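C alpha-dehydrogenase (Sphingobium sp. SYK-6, PDB 4YAG) is an NAD-dependent oxidoreductase of the short-chain dehydrogenase/reductase family that acts early in the lignin beta-aryl ether cleavage pathway. Local coordinates at residues L63-D67 against L112-L116; I94-F100 against S153-Y158; Q106-Y110 against N201-R205. All coordinates share one frame; numbering follows the deposited sequence.

From the N terminus, the loop 63-67 leaves strand 58-62 and meets helix 105-133 at 112-116, which closes contact 1 over 44 residues. Inside that span the chain leaves strand 87-90 through 94-100, which contact 2 ties to the start of helix 156-177. The first turns of helix 105-133, at 106-110, reach forward to 201-205 in contact 3. Each pair of contacts crosses along the chain. Contacts 1 and 3 share helix 105-133 and join where Arg205 binds Asp64 and Ser66. Asn115 of contact 1 probably donates to Ile94 O of contact 2. All three reach the bound dinucleotide, from its adenine to its nicotinamide ribose.

Contact 1 of 3, residues L63-D67 against L112-L116; sequences LDVSD and LAINL. With NAI (1,4-dihydronicotinamide adenine dinucleotide), chain C.
Ile114 packs against Ser66 and Val65 at the adenine end of the NADH site in this Rossmann-type fold. The loop 63-67 follows strand 58-62, and Ile114 lies on helix 105-133. CD1 of Ile114 lies 3.5 Å from Ser66 OG and 3.4 Å from NAI N6A. CG2 of Ile114 meets Val65 CG2 at 4.2 Å. Beside them the methyl of Ala113 touches Ser66 CB. The two segments meet through van der Waals contact, and the hydrogen bonds run to the cofactor and within the loop. Val65 N donates to NAI N1A over 3.1 Å. NAI N6A donates to Asp64 OD1 over 3.0 Å with an angle of 163° at the hydrogen. One bond in each direction holds the Watson-Crick edge of adenine, at N1A and N6A.

The loop itself sets the acceptor. Asp64 OD1 takes Ser66 N in an Asx turn and also Ser66 OG, both from the same face of the carboxylate. With CG anti to its backbone N (chi1 176°), Asp64 sends the carboxylate across the end of Ile114 at about a right angle. OD2 forms a salt bridge with Arg205 NH1, and Arg205 NH2 bonds Ser66 OG. These bonds should hold the carboxylate in place and favour its charged form. The Ser66 hydroxyl completes the grip, donating to Asp64 OD1 over 2.7 Å.

Contact 2 of 3, residues I94-F100 against S153-Y158; sequences IDPSGPF and SFMAIY. With NAI (1,4-dihydronicotinamide adenine dinucleotide), chain C.
Pro96, Ser97 and Gly98 of a loop pack on Phe154, Ile157 and Tyr158, at and just before the start of helix 156-177, in a contact part polar and part apolar. The loop 94-100 runs from strand 87-90 toward helix 105-133. It lies along 153-158, where helix 156-177 begins. One direct backbone bond joins them: Gly98 N donates to Phe154 O over 3.0 Å, in the carbonyl plane. The Phe154 ring folds back over the same glycine. A chi1 of -171° swings the ring across and lays one face against Gly98 CA, 3.7 Å from the ring centroid and 17° off the normal. This is a CH-pi contact. Pro99 CD touches the same ring at CE2.

Waters bridge further polar atoms. One accepts from Tyr158 N and donates to Ser97 OG. Another accepts from Phe100 N and donates to Ser153 OG, which also bonds Asp174 of the second subunit. Ser97 is held from its own side. Ser97 N closes an Asx turn on Asp95 OD1, and Ser97 OG bonds the same oxygen. OG uses the syn lone pair, while N comes from above the carboxylate plane.

Toward the cofactor the packing turns apolar. Pro96 CG meets Ile157 CG2 at 3.8 Å, and Pro96 CD meets Tyr158 CD1 at 3.6 Å. Ile94 O lies at the edge of the tyrosine ring, in its plane, 3.4 Å from CE1. The phenol then reaches the nicotinamide ribose, with Tyr158 OH 2.8 Å from NAI O2D in a hydrogen bond. Tyr158 and nearby Lys162 both bind NADH, consistent with the Tyr-x-x-x-Lys motif of the short-chain dehydrogenase active site.

Contact 3 of 3, residues Q106-Y110 against N201-R205; sequences QDWDY and NRPER. With NAI (1,4-dihydronicotinamide adenine dinucleotide), chain C.
Asp107 OD1 is gripped by both terminal nitrogens of Arg202, with NH1 and NH2 each 3.0 Å away, and by Ser210 OG. The salt bridge is end-on to a single oxygen, and the carboxylate and guanidinium planes stand 87° apart. NH1 arrives nearly along the C-O axis of OD1, and NH2 on its anti side, tilted out of the carboxylate plane.

Arg202 also lies over Tyr110. Its CG sits above the centre of the ring, 3.6 Å from the centroid, in a CH-pi contact. The chain then bends at chi3 (-77°), which brings the guanidinium over the ring rim. Tyr110 CD2 is 3.3 Å from Arg202 CZ, with the two planes tilted by 36°. Pro203 CD touches CE1 of the same ring at 3.7 Å. Nearer the helix start, Gln106 NE2 donates to Arg205 O over 2.9 Å and also bonds Ala208 O.

The contact pins the loop after helix 198-201 onto helix 105-133. Arg202 NE pairs with Glu216 and NH1 also reaches Phe206 O, so the buried guanidinium has several acceptors around it. With Asp107 and Glu216 both beside it, it is probably kept charged, and its own charge probably offsets part of theirs.

Contact 1 of 3, residues L63-D67 against L112-L116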
loop_
_atom_site.group_PDB
_atom_site.type_symbol
_atom_site.label_atom_id
_atom_site.label_comp_id
_atom_site.label_asym_id
_atom_site.label_seq_id
_atom_site.Cartn_x
_atom_site.Cartn_y
_atom_site.Cartn_z
ATOM N N LEU A 63 21.368 -0.215 10.336
ATOM C CA LEU A 63 20.265 0.728 10.416
ATOM C C LEU A 63 18.945 0.002 10.266
ATOM O O LEU A 63 18.898 -1.148 9.857
ATOM C CB LEU A 63 20.376 1.828 9.356
ATOM C CG LEU A 63 20.460 1.444 7.891
ATOM C CD1 LEU A 63 19.141 0.939 7.320
ATOM C CD2 LEU A 63 20.932 2.650 7.058
ATOM N N ASP A 64 17.890 0.702 10.664
ATOM C CA ASP A 64 16.496 0.308 10.446
ATOM C C ASP A 64 15.935 1.200 9.331
ATOM O O ASP A 64 15.904 2.425 9.493
ATOM C CB ASP A 64 15.747 0.553 11.751
ATOM C CG ASP A 64 14.252 0.279 11.672
ATOM O OD1 ASP A 64 13.720 -0.100 10.616
ATOM O OD2 ASP A 64 13.610 0.443 12.735
ATOM N N VAL A 65 15.501 0.608 8.217
ATOM C CA VAL A 65 15.011 1.377 7.057
ATOM C C VAL A 65 13.776 2.209 7.380
ATOM O O VAL A 65 13.440 3.140 6.638
ATOM C CB VAL A 65 14.706 0.486 5.828
ATOM C CG1 VAL A 65 15.994 -0.160 5.308
ATOM C CG2 VAL A 65 13.654 -0.571 6.157
ATOM N N SER A 66 13.111 1.882 8.483
ATOM C CA SER A 66 11.900 2.606 8.874
ATOM C C SER A 66 12.211 3.788 9.788
ATOM O O SER A 66 11.310 4.491 10.255
ATOM C CB SER A 66 10.848 1.672 9.480
ATOM O OG SER A 66 11.260 1.119 10.701
ATOM N N ASP A 67 13.499 4.033 10.031
ATOM C CA ASP A 67 13.940 5.176 10.832
ATOM C C ASP A 67 14.475 6.247 9.878
ATOM O O ASP A 67 15.568 6.117 9.298
ATOM C CB ASP A 67 14.994 4.736 11.854
ATOM C CG ASP A 67 15.437 5.862 12.780
ATOM O OD1 ASP A 67 15.619 7.013 12.312
ATOM O OD2 ASP A 67 15.665 5.571 13.982
ATOM N N LEU A 112 3.764 -2.492 7.532
ATOM C CA LEU A 112 3.761 -1.373 6.604
ATOM C C LEU A 112 5.031 -0.541 6.704
ATOM O O LEU A 112 5.555 -0.056 5.683
ATOM C CB LEU A 112 2.509 -0.512 6.767
ATOM C CG LEU A 112 1.203 -1.173 6.313
ATOM C CD1 LEU A 112 0.004 -0.350 6.800
ATOM C CD2 LEU A 112 1.155 -1.363 4.813
ATOM N N ALA A 113 5.556 -0.405 7.920
ATOM C CA ALA A 113 6.767 0.401 8.121
ATOM C C ALA A 113 7.921 -0.201 7.368
ATOM O O ALA A 113 8.649 0.512 6.714
ATOM C CB ALA A 113 7.134 0.542 9.586
ATOM N N ILE A 114 8.136 -1.506 7.485
ATOM C CA ILE A 114 9.337 -2.059 6.880
ATOM C C ILE A 114 9.121 -2.247 5.385
ATOM O O ILE A 114 9.933 -1.818 4.562
ATOM C CB ILE A 114 9.763 -3.397 7.524
ATOM C CG1 ILE A 114 9.818 -3.303 9.053
ATOM C CG2 ILE A 114 11.095 -3.859 6.926
ATOM C CD1 ILE A 114 10.533 -2.097 9.606
ATOM N N ASN A 115 8.011 -2.880 5.010
ATOM C CA ASN A 115 7.858 -3.335 3.633
ATOM C C ASN A 115 7.354 -2.270 2.649
ATOM O O ASN A 115 7.552 -2.411 1.446
ATOM C CB ASN A 115 6.953 -4.576 3.565
ATOM C CG ASN A 115 7.595 -5.819 4.172
ATOM O OD1 ASN A 115 8.791 -5.843 4.463
ATOM N ND2 ASN A 115 6.794 -6.856 4.386
ATOM N N LEU A 116 6.741 -1.203 3.154
ATOM C CA LEU A 116 6.285 -0.127 2.290
ATOM C C LEU A 116 7.032 1.169 2.600
ATOM O O LEU A 116 7.579 1.821 1.682
ATOM C CB LEU A 116 4.767 0.066 2.408
ATOM C CG LEU A 116 4.216 1.245 1.595
ATOM C CD1 LEU A 116 4.618 1.182 0.133
ATOM C CD2 LEU A 116 2.676 1.335 1.698
HETATM P PA NAI C . 16.469 -12.162 4.482
HETATM O O1A NAI C . 15.902 -12.061 5.870
HETATM O O2A NAI C . 17.456 -13.282 4.223
HETATM O O5B NAI C . 17.137 -10.801 4.066
HETATM C C5B NAI C . 16.558 -9.594 4.469
HETATM C C4B NAI C . 17.559 -8.808 5.219
HETATM O O4B NAI C . 16.894 -7.527 5.467
HETATM C C3B NAI C . 17.999 -9.359 6.502
HETATM O O3B NAI C . 19.436 -9.419 6.608
HETATM C C2B NAI C . 17.396 -8.497 7.500
HETATM O O2B NAI C . 18.149 -8.397 8.717
HETATM C C1B NAI C . 17.213 -7.211 6.827
HETATM N N9A NAI C . 16.190 -6.386 7.413
HETATM C C8A NAI C . 14.949 -6.763 7.882
HETATM N N7A NAI C . 14.311 -5.707 8.404
HETATM C C5A NAI C . 15.112 -4.602 8.278
HETATM C C6A NAI C . 15.021 -3.251 8.618
HETATM N N6A NAI C . 13.897 -2.784 9.315
HETATM N N1A NAI C . 16.042 -2.405 8.330
HETATM C C2A NAI C . 17.155 -2.867 7.713
HETATM N N3A NAI C . 17.298 -4.155 7.368
HETATM C C4A NAI C . 16.308 -5.035 7.641
HETATM O O3 NAI C . 15.188 -12.368 3.570
HETATM P PN NAI C . 14.966 -12.159 1.987
HETATM O O1N NAI C . 16.275 -12.078 1.213
HETATM O O2N NAI C . 14.076 -13.305 1.575
HETATM O O5D NAI C . 14.184 -10.756 1.911
HETATM C C5D NAI C . 14.512 -9.754 0.945
HETATM C C4D NAI C . 13.268 -9.232 0.323
HETATM O O4D NAI C . 12.727 -10.274 -0.569
HETATM C C3D NAI C . 12.201 -8.901 1.271
HETATM O O3D NAI C . 11.641 -7.619 0.920
HETATM C C2D NAI C . 11.202 -9.957 1.124
HETATM O O2D NAI C . 9.894 -9.485 1.467
HETATM C C1D NAI C . 11.279 -10.315 -0.280
HETATM N N1N NAI C . 10.810 -11.575 -0.726
HETATM C C2N NAI C . 11.412 -12.768 -0.406
HETATM C C3N NAI C . 10.903 -13.952 -0.914
HETATM C C7N NAI C . 11.537 -15.260 -0.586
HETATM O O7N NAI C . 11.015 -16.348 -0.909
HETATM N N7N NAI C . 12.850 -15.224 0.055
HETATM C C4N NAI C . 9.799 -13.967 -1.751
HETATM C C5N NAI C . 9.240 -12.754 -2.108
HETATM C C6N NAI C . 9.746 -11.580 -1.612
#

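Contact 2 of 3, residues I94-F100 against S153-Y158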
loop_
_atom_site.group_PDB
_atom_site.type_symbol
_atom_site.label_atom_id
_atom_site.label_comp_id
_atom_site.label_asym_id
_atom_site.label_seq_id
_atom_site.Cartn_x
_atom_site.Cartn_y
_atom_site.Cartn_z
ATOM N N ILE A 94 10.404 -8.048 5.745
ATOM C CA ILE A 94 10.139 -9.027 6.774
ATOM C C ILE A 94 8.785 -9.705 6.483
ATOM O O ILE A 94 8.018 -9.262 5.628
ATOM C CB ILE A 94 10.139 -8.411 8.191
ATOM C CG1 ILE A 94 9.372 -7.085 8.257
ATOM C CG2 ILE A 94 11.568 -8.177 8.681
ATOM C CD1 ILE A 94 7.844 -7.237 8.274
ATOM N N ASP A 95 8.538 -10.804 7.191
ATOM C CA ASP A 95 7.281 -11.565 7.079
ATOM C C ASP A 95 6.428 -11.302 8.311
ATOM O O ASP A 95 6.714 -11.844 9.387
ATOM C CB ASP A 95 7.611 -13.063 7.015
ATOM C CG ASP A 95 6.378 -13.926 6.795
ATOM O OD1 ASP A 95 5.281 -13.352 6.780
ATOM O OD2 ASP A 95 6.531 -15.154 6.606
ATOM N N PRO A 96 5.361 -10.503 8.162
ATOM C CA PRO A 96 4.447 -10.111 9.239
ATOM C C PRO A 96 3.173 -10.979 9.269
ATOM O O PRO A 96 2.151 -10.562 9.801
ATOM C CB PRO A 96 4.093 -8.685 8.845
ATOM C CG PRO A 96 4.027 -8.748 7.372
ATOM C CD PRO A 96 5.043 -9.770 6.921
ATOM N N SER A 97 3.248 -12.162 8.693
ATOM C CA SER A 97 2.072 -13.014 8.518
ATOM C C SER A 97 1.655 -13.707 9.797
ATOM O O SER A 97 2.454 -13.907 10.725
ATOM C CB SER A 97 2.326 -14.047 7.423
ATOM O OG SER A 97 2.569 -13.404 6.171
ATOM N N GLY A 98 0.387 -14.100 9.833
ATOM C CA GLY A 98 -0.153 -14.831 10.959
ATOM C C GLY A 98 -1.659 -14.815 10.880
ATOM O O GLY A 98 -2.249 -14.139 10.016
ATOM N N PRO A 99 -2.300 -15.521 11.811
ATOM C CA PRO A 99 -3.764 -15.585 11.793
ATOM C C PRO A 99 -4.361 -14.176 11.837
ATOM O O PRO A 99 -4.011 -13.366 12.695
ATOM C CB PRO A 99 -4.082 -16.379 13.058
ATOM C CG PRO A 99 -2.864 -17.208 13.292
ATOM C CD PRO A 99 -1.726 -16.322 12.897
ATOM N N PHE A 100 -5.271 -13.863 10.914
ATOM C CA PHE A 100 -5.656 -12.469 10.717
ATOM C C PHE A 100 -6.301 -11.878 11.970
ATOM O O PHE A 100 -6.086 -10.720 12.300
ATOM C CB PHE A 100 -6.628 -12.327 9.542
ATOM C CG PHE A 100 -7.019 -10.904 9.252
ATOM C CD1 PHE A 100 -6.225 -10.106 8.482
ATOM C CD2 PHE A 100 -8.174 -10.361 9.774
ATOM C CE1 PHE A 100 -6.569 -8.790 8.218
ATOM C CE2 PHE A 100 -8.522 -9.057 9.521
ATOM C CZ PHE A 100 -7.725 -8.267 8.749
ATOM N N SER A 153 -5.877 -14.476 3.952
ATOM C CA SER A 153 -5.874 -13.476 5.000
ATOM C C SER A 153 -4.664 -13.581 5.940
ATOM O O SER A 153 -4.283 -12.587 6.538
ATOM C CB SER A 153 -7.177 -13.574 5.812
ATOM O OG SER A 153 -7.249 -14.828 6.454
ATOM N N PHE A 154 -4.108 -14.783 6.071
ATOM C CA PHE A 154 -2.895 -15.038 6.872
ATOM C C PHE A 154 -1.763 -14.158 6.363
ATOM O O PHE A 154 -0.838 -13.837 7.105
ATOM C CB PHE A 154 -2.525 -16.534 6.741
ATOM C CG PHE A 154 -1.433 -17.013 7.650
ATOM C CD1 PHE A 154 -0.110 -16.984 7.245
ATOM C CD2 PHE A 154 -1.741 -17.586 8.883
ATOM C CE1 PHE A 154 0.903 -17.477 8.082
ATOM C CE2 PHE A 154 -0.734 -18.083 9.717
ATOM C CZ PHE A 154 0.585 -18.015 9.309
ATOM N N MET A 155 -1.828 -13.767 5.096
ATOM C CA MET A 155 -0.772 -12.950 4.482
ATOM C C MET A 155 -1.235 -11.533 4.155
ATOM O O MET A 155 -0.644 -10.856 3.323
ATOM C CB MET A 155 -0.279 -13.634 3.210
ATOM C CG MET A 155 0.078 -15.093 3.455
ATOM S SD MET A 155 1.706 -15.572 2.886
ATOM C CE MET A 155 1.533 -17.355 2.942
ATOM N N ALA A 156 -2.280 -11.060 4.822
ATOM C CA ALA A 156 -2.857 -9.768 4.460
ATOM C C ALA A 156 -1.873 -8.611 4.556
ATOM O O ALA A 156 -1.817 -7.764 3.666
ATOM C CB ALA A 156 -4.069 -9.462 5.302
ATOM N N ILE A 157 -1.130 -8.534 5.658
ATOM C CA ILE A 157 -0.262 -7.375 5.876
ATOM C C ILE A 157 0.876 -7.359 4.842
ATOM O O ILE A 157 1.236 -6.309 4.285
ATOM C CB ILE A 157 0.277 -7.366 7.310
ATOM C CG1 ILE A 157 -0.879 -7.296 8.308
ATOM C CG2 ILE A 157 1.221 -6.177 7.512
ATOM C CD1 ILE A 157 -0.465 -7.442 9.762
ATOM N N TYR A 158 1.430 -8.539 4.591
ATOM C CA TYR A 158 2.505 -8.717 3.623
ATOM C C TYR A 158 2.023 -8.360 2.228
ATOM O O TYR A 158 2.623 -7.544 1.538
ATOM C CB TYR A 158 2.961 -10.170 3.626
ATOM C CG TYR A 158 4.236 -10.414 2.844
ATOM C CD1 TYR A 158 5.463 -10.013 3.352
ATOM C CD2 TYR A 158 4.217 -11.069 1.633
ATOM C CE1 TYR A 158 6.646 -10.264 2.660
ATOM C CE2 TYR A 158 5.401 -11.313 0.928
ATOM C CZ TYR A 158 6.597 -10.916 1.448
ATOM O OH TYR A 158 7.759 -11.174 0.742
HETATM P PA NAI C . 16.469 -12.162 4.482
HETATM O O1A NAI C . 15.902 -12.061 5.870
HETATM O O2A NAI C . 17.456 -13.282 4.223
HETATM O O5B NAI C . 17.137 -10.801 4.066
HETATM C C5B NAI C . 16.558 -9.594 4.469
HETATM C C4B NAI C . 17.559 -8.808 5.219
HETATM O O4B NAI C . 16.894 -7.527 5.467
HETATM C C3B NAI C . 17.999 -9.359 6.502
HETATM O O3B NAI C . 19.436 -9.419 6.608
HETATM C C2B NAI C . 17.396 -8.497 7.500
HETATM O O2B NAI C . 18.149 -8.397 8.717
HETATM C C1B NAI C . 17.213 -7.211 6.827
HETATM N N9A NAI C . 16.190 -6.386 7.413
HETATM C C8A NAI C . 14.949 -6.763 7.882
HETATM N N7A NAI C . 14.311 -5.707 8.404
HETATM C C5A NAI C . 15.112 -4.602 8.278
HETATM C C6A NAI C . 15.021 -3.251 8.618
HETATM N N6A NAI C . 13.897 -2.784 9.315
HETATM N N1A NAI C . 16.042 -2.405 8.330
HETATM C C2A NAI C . 17.155 -2.867 7.713
HETATM N N3A NAI C . 17.298 -4.155 7.368
HETATM C C4A NAI C . 16.308 -5.035 7.641
HETATM O O3 NAI C . 15.188 -12.368 3.570
HETATM P PN NAI C . 14.966 -12.159 1.987
HETATM O O1N NAI C . 16.275 -12.078 1.213
HETATM O O2N NAI C . 14.076 -13.305 1.575
HETATM O O5D NAI C . 14.184 -10.756 1.911
HETATM C C5D NAI C . 14.512 -9.754 0.945
HETATM C C4D NAI C . 13.268 -9.232 0.323
HETATM O O4D NAI C . 12.727 -10.274 -0.569
HETATM C C3D NAI C . 12.201 -8.901 1.271
HETATM O O3D NAI C . 11.641 -7.619 0.920
HETATM C C2D NAI C . 11.202 -9.957 1.124
HETATM O O2D NAI C . 9.894 -9.485 1.467
HETATM C C1D NAI C . 11.279 -10.315 -0.280
HETATM N N1N NAI C . 10.810 -11.575 -0.726
HETATM C C2N NAI C . 11.412 -12.768 -0.406
HETATM C C3N NAI C . 10.903 -13.952 -0.914
HETATM C C7N NAI C . 11.537 -15.260 -0.586
HETATM O O7N NAI C . 11.015 -16.348 -0.909
HETATM N N7N NAI C . 12.850 -15.224 0.055
HETATM C C4N NAI C . 9.799 -13.967 -1.751
HETATM C C5N NAI C . 9.240 -12.754 -2.108
HETATM C C6N NAI C . 9.746 -11.580 -1.612
HETATM O O HOH W 1 -0.667 -10.571 8.011
HETATM O O HOH W 2 1.178 -10.841 6.211
HETATM O O HOH W 3 -2.876 -11.809 8.792
HETATM O O HOH W 4 -6.453 -15.702 8.871
#

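Contact 3 of 3, residues Q106-Y110 against N201-R205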
loop_
_atom_site.group_PDB
_atom_site.type_symbol
_atom_site.label_atom_id
_atom_site.label_comp_id
_atom_site.label_asym_id
_atom_site.label_seq_id
_atom_site.Cartn_x
_atom_site.Cartn_y
_atom_site.Cartn_z
ATOM N N GLN A 106 -0.089 -2.975 16.096
ATOM C CA GLN A 106 1.370 -3.026 16.079
ATOM C C GLN A 106 1.865 -3.857 14.904
ATOM O O GLN A 106 2.879 -3.521 14.297
ATOM C CB GLN A 106 1.941 -3.583 17.383
ATOM C CG GLN A 106 1.999 -2.589 18.534
ATOM C CD GLN A 106 3.240 -1.719 18.472
ATOM O OE1 GLN A 106 3.378 -0.896 17.569
ATOM N NE2 GLN A 106 4.178 -1.933 19.409
ATOM N N ASP A 107 1.171 -4.950 14.607
ATOM C CA ASP A 107 1.540 -5.790 13.485
ATOM C C ASP A 107 1.329 -5.089 12.140
ATOM O O ASP A 107 2.177 -5.159 11.242
ATOM C CB ASP A 107 0.786 -7.114 13.571
ATOM C CG ASP A 107 1.111 -7.863 14.842
ATOM O OD1 ASP A 107 2.318 -7.958 15.166
ATOM O OD2 ASP A 107 0.191 -8.334 15.555
ATOM N N TRP A 108 0.217 -4.376 11.985
ATOM C CA TRP A 108 0.002 -3.561 10.786
ATOM C C TRP A 108 1.076 -2.491 10.640
ATOM O O TRP A 108 1.661 -2.326 9.579
ATOM C CB TRP A 108 -1.369 -2.886 10.841
ATOM C CG TRP A 108 -2.459 -3.751 10.266
ATOM C CD1 TRP A 108 -3.445 -4.393 10.945
ATOM C CD2 TRP A 108 -2.642 -4.066 8.889
ATOM N NE1 TRP A 108 -4.244 -5.090 10.062
ATOM C CE2 TRP A 108 -3.765 -4.901 8.794
ATOM C CE3 TRP A 108 -1.971 -3.708 7.721
ATOM C CZ2 TRP A 108 -4.212 -5.399 7.571
ATOM C CZ3 TRP A 108 -2.410 -4.202 6.527
ATOM C CH2 TRP A 108 -3.520 -5.033 6.458
ATOM N N ASP A 109 1.342 -1.784 11.725
ATOM C CA ASP A 109 2.317 -0.711 11.681
ATOM C C ASP A 109 3.707 -1.237 11.345
ATOM O O ASP A 109 4.416 -0.639 10.555
ATOM C CB ASP A 109 2.305 0.061 12.989
ATOM C CG ASP A 109 1.044 0.905 13.161
ATOM O OD1 ASP A 109 0.349 1.164 12.154
ATOM O OD2 ASP A 109 0.774 1.329 14.300
ATOM N N TYR A 110 4.077 -2.354 11.948
ATOM C CA TYR A 110 5.350 -3.012 11.638
ATOM C C TYR A 110 5.445 -3.417 10.182
ATOM O O TYR A 110 6.403 -3.095 9.476
ATOM C CB TYR A 110 5.438 -4.249 12.504
ATOM C CG TYR A 110 6.497 -5.287 12.167
ATOM C CD1 TYR A 110 7.804 -4.931 11.896
ATOM C CD2 TYR A 110 6.176 -6.635 12.183
ATOM C CE1 TYR A 110 8.748 -5.894 11.630
ATOM C CE2 TYR A 110 7.114 -7.597 11.933
ATOM C CZ TYR A 110 8.399 -7.227 11.659
ATOM O OH TYR A 110 9.334 -8.217 11.433
ATOM N N ASN A 201 14.085 -9.752 13.616
ATOM C CA ASN A 201 14.379 -8.540 12.866
ATOM C C ASN A 201 13.374 -7.434 13.147
ATOM O O ASN A 201 13.605 -6.291 12.778
ATOM C CB ASN A 201 14.412 -8.813 11.356
ATOM C CG ASN A 201 15.448 -9.853 10.984
ATOM O OD1 ASN A 201 16.374 -10.100 11.757
ATOM N ND2 ASN A 201 15.310 -10.457 9.793
ATOM N N ARG A 202 12.273 -7.780 13.804
ATOM C CA ARG A 202 11.241 -6.792 14.123
ATOM C C ARG A 202 11.836 -5.703 15.013
ATOM O O ARG A 202 12.398 -6.012 16.064
ATOM C CB ARG A 202 10.096 -7.468 14.872
ATOM C CG ARG A 202 8.941 -6.541 15.232
ATOM C CD ARG A 202 7.894 -7.234 16.107
ATOM N NE ARG A 202 7.014 -8.137 15.365
ATOM C CZ ARG A 202 5.708 -7.950 15.133
ATOM N NH1 ARG A 202 5.064 -6.864 15.551
ATOM N NH2 ARG A 202 5.036 -8.868 14.451
ATOM N N PRO A 203 11.734 -4.428 14.598
ATOM C CA PRO A 203 12.295 -3.403 15.484
ATOM C C PRO A 203 11.631 -3.388 16.855
ATOM O O PRO A 203 10.459 -3.731 17.003
ATOM C CB PRO A 203 12.029 -2.099 14.732
ATOM C CG PRO A 203 11.959 -2.504 13.277
ATOM C CD PRO A 203 11.309 -3.871 13.300
ATOM N N GLU A 204 12.401 -2.999 17.864
ATOM C CA GLU A 204 11.940 -3.063 19.243
ATOM C C GLU A 204 10.583 -2.397 19.467
ATOM O O GLU A 204 9.745 -2.895 20.220
ATOM C CB GLU A 204 12.990 -2.435 20.171
ATOM C CG GLU A 204 12.638 -2.522 21.658
ATOM C CD GLU A 204 12.591 -3.953 22.167
ATOM O OE1 GLU A 204 13.346 -4.804 21.638
ATOM O OE2 GLU A 204 11.793 -4.225 23.092
ATOM N N ARG A 205 10.353 -1.271 18.808
ATOM C CA ARG A 205 9.163 -0.484 19.104
ATOM C C ARG A 205 7.880 -1.168 18.645
ATOM O O ARG A 205 6.787 -0.773 19.067
ATOM C CB ARG A 205 9.260 0.902 18.478
ATOM C CG ARG A 205 9.210 0.910 16.980
ATOM C CD ARG A 205 9.554 2.298 16.487
ATOM N NE ARG A 205 9.338 2.496 15.058
ATOM C CZ ARG A 205 10.165 2.074 14.101
ATOM N NH1 ARG A 205 11.267 1.395 14.412
ATOM N NH2 ARG A 205 9.904 2.345 12.834
HETATM P PA NAI C . 16.469 -12.162 4.482
HETATM O O1A NAI C . 15.902 -12.061 5.870
HETATM O O2A NAI C . 17.456 -13.282 4.223
HETATM O O5B NAI C . 17.137 -10.801 4.066
HETATM C C5B NAI C . 16.558 -9.594 4.469
HETATM C C4B NAI C . 17.559 -8.808 5.219
HETATM O O4B NAI C . 16.894 -7.527 5.467
HETATM C C3B NAI C . 17.999 -9.359 6.502
HETATM O O3B NAI C . 19.436 -9.419 6.608
HETATM C C2B NAI C . 17.396 -8.497 7.500
HETATM O O2B NAI C . 18.149 -8.397 8.717
HETATM C C1B NAI C . 17.213 -7.211 6.827
HETATM N N9A NAI C . 16.190 -6.386 7.413
HETATM C C8A NAI C . 14.949 -6.763 7.882
HETATM N N7A NAI C . 14.311 -5.707 8.404
HETATM C C5A NAI C . 15.112 -4.602 8.278
HETATM C C6A NAI C . 15.021 -3.251 8.618
HETATM N N6A NAI C . 13.897 -2.784 9.315
HETATM N N1A NAI C . 16.042 -2.405 8.330
HETATM C C2A NAI C . 17.155 -2.867 7.713
HETATM N N3A NAI C . 17.298 -4.155 7.368
HETATM C C4A NAI C . 16.308 -5.035 7.641
HETATM O O3 NAI C . 15.188 -12.368 3.570
HETATM P PN NAI C . 14.966 -12.159 1.987
HETATM O O1N NAI C . 16.275 -12.078 1.213
HETATM O O2N NAI C . 14.076 -13.305 1.575
HETATM O O5D NAI C . 14.184 -10.756 1.911
HETATM C C5D NAI C . 14.512 -9.754 0.945
HETATM C C4D NAI C . 13.268 -9.232 0.323
HETATM O O4D NAI C . 12.727 -10.274 -0.569
HETATM C C3D NAI C . 12.201 -8.901 1.271
HETATM O O3D NAI C . 11.641 -7.619 0.920
HETATM C C2D NAI C . 11.202 -9.957 1.124
HETATM O O2D NAI C . 9.894 -9.485 1.467
HETATM C C1D NAI C . 11.279 -10.315 -0.280
HETATM N N1N NAI C . 10.810 -11.575 -0.726
HETATM C C2N NAI C . 11.412 -12.768 -0.406
HETATM C C3N NAI C . 10.903 -13.952 -0.914
HETATM C C7N NAI C . 11.537 -15.260 -0.586
HETATM O O7N NAI C . 11.015 -16.348 -0.909
HETATM N N7N NAI C . 12.850 -15.224 0.055
HETATM C C4N NAI C . 9.799 -13.967 -1.751
HETATM C C5N NAI C . 9.240 -12.754 -2.108
HETATM C C6N NAI C . 9.746 -11.580 -1.612
#